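PDB 5LBK: copper-transporting ATPase PAA2, chloroplastic, which uses ATP hydrolysis to move copper across the chloroplast thylakoid membrane into the lumen, and is represented here by its nucleotide-binding N-domain. Local coordinates for residues G55-E67 and A74-L86. Residues are numbered along the deposited sequence; the frame is centred on the assembly and turned at random. Where two conformers were deposited one is given.
Sequences GQLTEPGFGTLAE and AVGSLEWVSDRFL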
ATOM      1  N   GLY A  55      15.263   6.277   3.054  1.00 59.59           N
ATOM      2  CA  GLY A  55      14.920   7.248   2.052  1.00 64.57           C
ATOM      3  C   GLY A  55      13.501   7.036   1.573  1.00 51.40           C
ATOM      4  O   GLY A  55      12.988   5.908   1.518  1.00 50.61           O
ATOM      5  N   GLN A  56      12.851   8.138   1.238  1.00 32.71           N
ATOM      6  CA  GLN A  56      11.462   8.097   0.813  1.00 26.58           C
ATOM      7  C   GLN A  56      11.200   9.369   0.059  1.00 22.76           C
ATOM      8  O   GLN A  56      11.902  10.391   0.241  1.00 23.88           O
ATOM      9  CB  GLN A  56      10.450   7.925   1.958  1.00 32.63           C
ATOM     10  CG  GLN A  56      10.270   9.086   2.899  1.00 50.71           C
ATOM     11  CD  GLN A  56      11.133   8.983   4.137  1.00 68.19           C
ATOM     12  OE1 GLN A  56      11.943   8.071   4.280  1.00 81.63           O
ATOM     13  NE2 GLN A  56      10.966   9.931   5.037  1.00 76.11           N
ATOM     14  N   LEU A  57      10.193   9.281  -0.808  1.00 21.02           N
ATOM     15  CA  LEU A  57       9.682  10.429  -1.536  1.00 22.28           C
ATOM     16  C   LEU A  57       8.214  10.576  -1.214  1.00 27.74           C
ATOM     17  O   LEU A  57       7.437   9.623  -1.343  1.00 26.31           O
ATOM     18  CB  LEU A  57       9.882  10.248  -3.037  1.00 23.79           C
ATOM     19  CG  LEU A  57       9.157  11.224  -3.945  1.00 27.73           C
ATOM     20  CD1 LEU A  57       9.849  12.542  -4.006  1.00 29.51           C
ATOM     21  CD2 LEU A  57       9.061  10.669  -5.335  1.00 40.13           C
ATOM     22  N   THR A  58       7.820  11.759  -0.805  1.00 21.59           N
ATOM     23  CA  THR A  58       6.420  12.056  -0.511  1.00 23.26           C
ATOM     24  C   THR A  58       5.908  13.096  -1.496  1.00 28.86           C
ATOM     25  O   THR A  58       6.516  14.165  -1.639  1.00 26.07           O
ATOM     26  CB  THR A  58       6.255  12.591   0.908  1.00 42.63           C
ATOM     27  OG1 THR A  58       6.701  11.596   1.833  1.00 37.31           O
ATOM     28  CG2 THR A  58       4.791  12.920   1.188  1.00 49.88           C
ATOM     29  N   GLU A  59       4.767  12.818  -2.117  1.00 24.99           N
ATOM     30  CA  GLU A  59       4.138  13.737  -3.063  1.00 27.03           C
ATOM     31  C   GLU A  59       2.781  14.128  -2.494  1.00 29.61           C
ATOM     32  O   GLU A  59       1.820  13.331  -2.525  1.00 29.02           O
ATOM     33  CB  GLU A  59       4.044  13.142  -4.469  1.00 28.78           C
ATOM     34  CG  GLU A  59       5.441  12.935  -5.055  1.00 36.85           C
ATOM     35  CD  GLU A  59       5.477  12.805  -6.562  1.00 44.88           C
ATOM     36  OE1 GLU A  59       4.420  12.567  -7.176  1.00 34.74           O
ATOM     37  OE2 GLU A  59       6.580  12.965  -7.145  1.00 48.38           O
ATOM     38  N   PRO A  60       2.695  15.304  -1.864  1.00 32.78           N
ATOM     39  CA  PRO A  60       1.496  15.666  -1.100  1.00 37.47           C
ATOM     40  C   PRO A  60       0.225  15.491  -1.907  1.00 38.75           C
ATOM     41  O   PRO A  60       0.109  15.994  -3.028  1.00 38.25           O
ATOM     42  CB  PRO A  60       1.741  17.146  -0.758  1.00 39.78           C
ATOM     43  CG  PRO A  60       3.250  17.265  -0.698  1.00 47.74           C
ATOM     44  CD  PRO A  60       3.765  16.330  -1.754  1.00 38.63           C
ATOM     45  N   GLY A  61      -0.761  14.837  -1.302  1.00 37.18           N
ATOM     46  CA  GLY A  61      -2.046  14.584  -1.952  1.00 38.10           C
ATOM     47  C   GLY A  61      -2.073  13.462  -2.967  1.00 34.49           C
ATOM     48  O   GLY A  61      -3.142  13.201  -3.557  1.00 38.73           O
ATOM     49  N   PHE A  62      -0.961  12.766  -3.172  1.00 31.04           N
ATOM     50  CA  PHE A  62      -0.861  11.643  -4.093  1.00 27.98           C
ATOM     51  C   PHE A  62      -0.404  10.381  -3.373  1.00 37.30           C
ATOM     52  O   PHE A  62      -1.150   9.377  -3.364  1.00 27.49           O
ATOM     53  CB  PHE A  62       0.097  11.981  -5.255  1.00 27.36           C
ATOM     54  CG  PHE A  62      -0.429  13.057  -6.164  1.00 30.49           C
ATOM     55  CD1 PHE A  62      -1.372  12.755  -7.137  1.00 36.47           C
ATOM     56  CD2 PHE A  62      -0.029  14.357  -6.003  1.00 40.42           C
ATOM     57  CE1 PHE A  62      -1.873  13.722  -7.957  1.00 45.76           C
ATOM     58  CE2 PHE A  62      -0.512  15.350  -6.819  1.00 47.06           C
ATOM     59  CZ  PHE A  62      -1.434  15.037  -7.808  1.00 44.60           C
ATOM     60  N   GLY A  63       0.765  10.402  -2.733  1.00 27.57           N
ATOM     61  CA  GLY A  63       1.262   9.219  -2.041  1.00 24.66           C
ATOM     62  C   GLY A  63       2.735   9.317  -1.730  1.00 24.57           C
ATOM     63  O   GLY A  63       3.358  10.369  -1.894  1.00 24.11           O
ATOM     64  N   THR A  64       3.279   8.191  -1.278  1.00 24.64           N
ATOM     65  CA  THR A  64       4.636   8.079  -0.773  1.00 24.43           C
ATOM     66  C   THR A  64       5.271   6.833  -1.354  1.00 26.64           C
ATOM     67  O   THR A  64       4.589   5.840  -1.594  1.00 24.76           O
ATOM     68  CB  THR A  64       4.664   8.007   0.763  1.00 30.87           C
ATOM     69  OG1 THR A  64       4.061   9.175   1.311  1.00 30.56           O
ATOM     70  CG2 THR A  64       6.049   7.966   1.320  1.00 26.22           C
ATOM     71  N   LEU A  65       6.568   6.924  -1.629  1.00 23.82           N
ATOM     72  CA  LEU A  65       7.321   5.845  -2.240  1.00 28.21           C
ATOM     73  C   LEU A  65       8.619   5.660  -1.468  1.00 22.54           C
ATOM     74  O   LEU A  65       9.259   6.657  -1.096  1.00 24.51           O
ATOM     75  CB  LEU A  65       7.583   6.229  -3.719  1.00 53.97           C
ATOM     76  CG  LEU A  65       8.775   5.794  -4.577  1.00 45.61           C
ATOM     77  CD1 LEU A  65       8.454   4.444  -5.293  1.00 30.58           C
ATOM     78  CD2 LEU A  65       9.099   6.821  -5.614  1.00 56.98           C
ATOM     79  N   ALA A  66       9.042   4.404  -1.315  1.00 27.70           N
ATOM     80  CA  ALA A  66      10.300   4.107  -0.648  1.00 27.53           C
ATOM     81  C   ALA A  66      10.808   2.781  -1.180  1.00 26.83           C
ATOM     82  O   ALA A  66      10.033   1.946  -1.655  1.00 28.72           O
ATOM     83  CB  ALA A  66      10.135   4.011   0.876  1.00 24.83           C
ATOM     84  N   GLU A  67      12.114   2.572  -1.060  1.00 27.19           N
ATOM     85  CA  GLU A  67      12.707   1.322  -1.514  1.00 28.93           C
ATOM     86  C   GLU A  67      12.706   0.321  -0.359  1.00 30.24           C
ATOM     87  O   GLU A  67      13.247   0.598   0.719  1.00 32.63           O
ATOM     88  CB  GLU A  67      14.116   1.563  -2.053  1.00 32.46           C
ATOM     89  CG  GLU A  67      14.589   0.434  -2.914  1.00 34.26           C
ATOM     90  CD  GLU A  67      15.925   0.646  -3.610  1.00 38.37           C
ATOM     91  OE1 GLU A  67      16.587   1.701  -3.420  1.00 44.05           O
ATOM     92  OE2 GLU A  67      16.307  -0.278  -4.354  1.00 45.63           O
ATOM     93  N   ALA A  74       5.171   1.791  -3.608  1.00 23.84           N
ATOM     94  CA  ALA A  74       4.406   3.040  -3.566  1.00 23.56           C
ATOM     95  C   ALA A  74       3.055   2.806  -2.888  1.00 28.96           C
ATOM     96  O   ALA A  74       2.438   1.771  -3.084  1.00 23.44           O
ATOM     97  CB  ALA A  74       4.235   3.586  -4.978  1.00 23.37           C
ATOM     98  N   VAL A  75       2.621   3.761  -2.059  1.00 20.72           N
ATOM     99  CA  VAL A  75       1.364   3.740  -1.345  1.00 20.79           C
ATOM    100  C   VAL A  75       0.649   5.059  -1.575  1.00 23.87           C
ATOM    101  O   VAL A  75       1.249   6.116  -1.404  1.00 28.20           O
ATOM    102  CB  VAL A  75       1.585   3.526   0.173  1.00 28.65           C
ATOM    103  CG1 VAL A  75       0.262   3.434   0.880  1.00 26.63           C
ATOM    104  CG2 VAL A  75       2.360   2.242   0.443  1.00 29.77           C
ATOM    105  N   GLY A  76      -0.619   4.996  -1.959  1.00 22.55           N
ATOM    106  CA  GLY A  76      -1.332   6.227  -2.316  1.00 21.52           C
ATOM    107  C   GLY A  76      -2.544   5.948  -3.156  1.00 26.11           C
ATOM    108  O   GLY A  76      -3.151   4.875  -3.067  1.00 22.15           O
ATOM    109  N   SER A  77      -2.945   6.967  -3.916  1.00 20.61           N
ATOM    110  CA  SER A  77      -4.135   6.784  -4.762  1.00 25.67           C
ATOM    111  C   SER A  77      -3.859   5.782  -5.887  1.00 25.42           C
ATOM    112  O   SER A  77      -2.731   5.555  -6.288  1.00 22.26           O
ATOM    113  CB  SER A  77      -4.552   8.121  -5.353  1.00 35.32           C
ATOM    114  OG  SER A  77      -3.556   8.475  -6.272  1.00 35.12           O
ATOM    115  N   LEU A  78      -4.943   5.218  -6.457  1.00 22.40           N
ATOM    116  CA  LEU A  78      -4.801   4.170  -7.471  1.00 26.15           C
ATOM    117  C   LEU A  78      -4.007   4.635  -8.667  1.00 23.57           C
ATOM    118  O   LEU A  78      -3.073   3.950  -9.113  1.00 23.87           O
ATOM    119  CB  LEU A  78      -6.208   3.692  -7.913  1.00 28.74           C
ATOM    120  CG  LEU A  78      -6.237   2.718  -9.088  1.00 28.06           C
ATOM    121  CD1 LEU A  78      -5.333   1.496  -8.752  1.00 34.03           C
ATOM    122  CD2 LEU A  78      -7.675   2.311  -9.360  1.00 28.43           C
ATOM    123  N   GLU A  79      -4.367   5.793  -9.218  1.00 25.36           N
ATOM    124  CA  GLU A  79      -3.744   6.218 -10.455  1.00 23.75           C
ATOM    125  C   GLU A  79      -2.267   6.537 -10.239  1.00 20.01           C
ATOM    126  O   GLU A  79      -1.422   6.172 -11.063  1.00 24.83           O
ATOM    127  CB  GLU A  79      -4.485   7.416 -11.055  1.00 26.66           C
ATOM    128  CG  GLU A  79      -3.938   7.733 -12.458  1.00 29.67           C
ATOM    129  CD  GLU A  79      -4.269   9.114 -12.920  1.00 53.60           C
ATOM    130  OE1 GLU A  79      -4.919   9.856 -12.149  1.00 53.46           O
ATOM    131  OE2 GLU A  79      -3.882   9.436 -14.065  1.00 47.14           O
ATOM    132  N   TRP A  80      -1.940   7.171  -9.115  1.00 23.60           N
ATOM    133  CA  TRP A  80      -0.564   7.577  -8.845  1.00 29.59           C
ATOM    134  C   TRP A  80       0.316   6.372  -8.575  1.00 22.85           C
ATOM    135  O   TRP A  80       1.434   6.290  -9.105  1.00 22.90           O
ATOM    136  CB  TRP A  80      -0.542   8.558  -7.676  1.00 23.86           C
ATOM    137  CG  TRP A  80       0.831   9.080  -7.356  1.00 21.89           C
ATOM    138  CD1 TRP A  80       1.439  10.168  -7.903  1.00 24.69           C
ATOM    139  CD2 TRP A  80       1.745   8.562  -6.369  1.00 24.73           C
ATOM    140  NE1 TRP A  80       2.679  10.357  -7.325  1.00 27.61           N
ATOM    141  CE2 TRP A  80       2.890   9.377  -6.390  1.00 27.35           C
ATOM    142  CE3 TRP A  80       1.696   7.476  -5.455  1.00 26.92           C
ATOM    143  CZ2 TRP A  80       3.995   9.137  -5.563  1.00 30.19           C
ATOM    144  CZ3 TRP A  80       2.804   7.246  -4.650  1.00 26.54           C
ATOM    145  CH2 TRP A  80       3.911   8.077  -4.692  1.00 27.46           C
ATOM    146  N   VAL A  81      -0.189   5.383  -7.796  1.00 22.75           N
ATOM    147  CA  VAL A  81       0.570   4.153  -7.568  1.00 21.06           C
ATOM    148  C   VAL A  81       0.763   3.435  -8.885  1.00 23.13           C
ATOM    149  O   VAL A  81       1.871   2.993  -9.220  1.00 21.11           O
ATOM    150  CB  VAL A  81      -0.138   3.265  -6.527  1.00 16.61           C
ATOM    151  CG1 VAL A  81       0.508   1.911  -6.422  1.00 24.89           C
ATOM    152  CG2 VAL A  81      -0.076   3.939  -5.141  1.00 20.50           C
ATOM    153  N   SER A  82      -0.323   3.296  -9.652  1.00 23.87           N
ATOM    154  CA  SER A  82      -0.227   2.574 -10.903  1.00 26.72           C
ATOM    155  C   SER A  82       0.772   3.237 -11.830  1.00 28.24           C
ATOM    156  O   SER A  82       1.553   2.559 -12.522  1.00 25.31           O
ATOM    157  CB  SER A  82      -1.611   2.509 -11.531  1.00 27.39           C
ATOM    158  OG  SER A  82      -1.558   1.912 -12.788  1.00 35.99           O
ATOM    159  N   ASP A  83       0.790   4.568 -11.836  1.00 25.68           N
ATOM    160  CA  ASP A  83       1.647   5.308 -12.763  1.00 27.40           C
ATOM    161  C   ASP A  83       3.120   5.238 -12.385  1.00 29.71           C
ATOM    162  O   ASP A  83       3.975   5.569 -13.200  1.00 30.90           O
ATOM    163  CB  ASP A  83       1.238   6.801 -12.815  1.00 31.18           C
ATOM    164  CG  ASP A  83      -0.011   7.052 -13.666  1.00 42.85           C
ATOM    165  OD1 ASP A  83      -0.412   6.149 -14.456  1.00 33.83           O
ATOM    166  OD2 ASP A  83      -0.609   8.150 -13.528  1.00 30.99           O
ATOM    167  N   ARG A  84       3.430   4.868 -11.152  1.00 24.44           N
ATOM    168  CA  ARG A  84       4.801   4.892 -10.668  0.56 23.40           C
ATOM    169  C   ARG A  84       5.682   3.859 -11.347  1.00 35.91           C
ATOM    170  O   ARG A  84       6.898   4.072 -11.462  1.00 34.72           O
ATOM    171  CB  ARG A  84       4.871   4.664  -9.157  0.56 28.64           C
ATOM    172  CG  ARG A  84       4.322   5.768  -8.271  0.56 21.86           C
ATOM    173  CD  ARG A  84       4.686   7.188  -8.722  0.56 32.74           C
ATOM    174  NE  ARG A  84       6.113   7.484  -8.629  0.56 42.13           N
ATOM    175  CZ  ARG A  84       6.635   8.705  -8.770  0.56 35.30           C
ATOM    176  NH1 ARG A  84       5.842   9.738  -9.002  0.56 39.46           N
ATOM    177  NH2 ARG A  84       7.948   8.896  -8.682  0.56 28.80           N
ATOM    178  N   PHE A  85       5.107   2.733 -11.803  1.00 31.54           N
ATOM    179  CA  PHE A  85       5.899   1.615 -12.294  1.00 29.38           C
ATOM    180  C   PHE A  85       5.470   1.210 -13.707  1.00 29.86           C
ATOM    181  O   PHE A  85       4.295   1.287 -14.056  1.00 31.37           O
ATOM    182  CB  PHE A  85       5.761   0.403 -11.357  1.00 33.95           C
ATOM    183  CG  PHE A  85       5.990   0.744  -9.895  1.00 35.10           C
ATOM    184  CD1 PHE A  85       7.216   1.152  -9.478  1.00 42.12           C
ATOM    185  CD2 PHE A  85       4.963   0.652  -8.957  1.00 39.67           C
ATOM    186  CE1 PHE A  85       7.431   1.497  -8.149  1.00 42.48           C
ATOM    187  CE2 PHE A  85       5.211   1.000  -7.611  1.00 33.66           C
ATOM    188  CZ  PHE A  85       6.409   1.377  -7.241  1.00 34.21           C
ATOM    189  N   LEU A  86       6.440   0.751 -14.498  1.00 31.78           N
ATOM    190  CA  LEU A  86       6.161   0.407 -15.893  1.00 42.39           C
ATOM    191  C   LEU A  86       5.285  -0.835 -15.991  1.00 44.76           C
ATOM    192  O   LEU A  86       4.441  -0.946 -16.890  1.00 33.89           O
ATOM    193  CB  LEU A  86       7.473   0.195 -16.658  1.00 39.02           C
ATOM    194  CG  LEU A  86       7.357  -0.190 -18.153  1.00 45.76           C
ATOM    195  CD1 LEU A  86       6.848   0.958 -19.013  1.00 51.65           C
ATOM    196  CD2 LEU A  86       8.681  -0.680 -18.729  1.00 51.67           C
TER
HETATM  197  O   HOH W   1       7.325  12.469  -9.740  1.00 49.28           O
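T64 and V75 form the hydrogen-bonded pair of an antiparallel β-hairpin in the six-stranded sheet of the P1B-ATPase N-domain, and helix 78-84 then folds back over the face that carries L65 and A74. T64 N reaches V75 O and V75 N reaches T64 O, both at 2.9 Å. S77, the N-cap residue of the helix, extends the pairing by donating its N to F62 O at 3.1 Å. Beyond it, F62 and G63 both face E59, a classic beta bulge where the chain turns from edge strand 56-59 into strand 63-67.

The apolar part centres on W80, whose indole lies across this bulge. With CG anti to the backbone N (chi1 -178°), the ring leaves the helix and runs along the hairpin face bearing L65. F62 CB sits over the five-membered ring, 3.6 Å from its centroid, and G63 CA covers the six-membered ring on the same face, two CH-pi contacts. W80 CH2 comes within 3.4 Å of G63 C and also meets L65 CB. Further along the same face, L65 CD1 meets A74 CB and F85 CZ.

Polar contacts gather at the indole N-H. W80 NE1 donates to E59 OE1 at 2.8 Å, nearly in the ring plane but from above the carboxylate plane. E59 OE1 would probably lose this donor, and F62 CB and G63 CA the ring they lie on, if an alanine stood here. In the modelled conformer of R84, one of two and so not certain to hold in the other, CD packs against the opposite indole face and NH1 forms a long salt bridge with E59 OE1 (3.7 Å), the guanidinium standing almost perpendicular to the carboxylate. In that conformer a water in the guanidinium plane bridges the two groups, donating to E59 OE2 and accepting from R84 NH1 (3.2 Å).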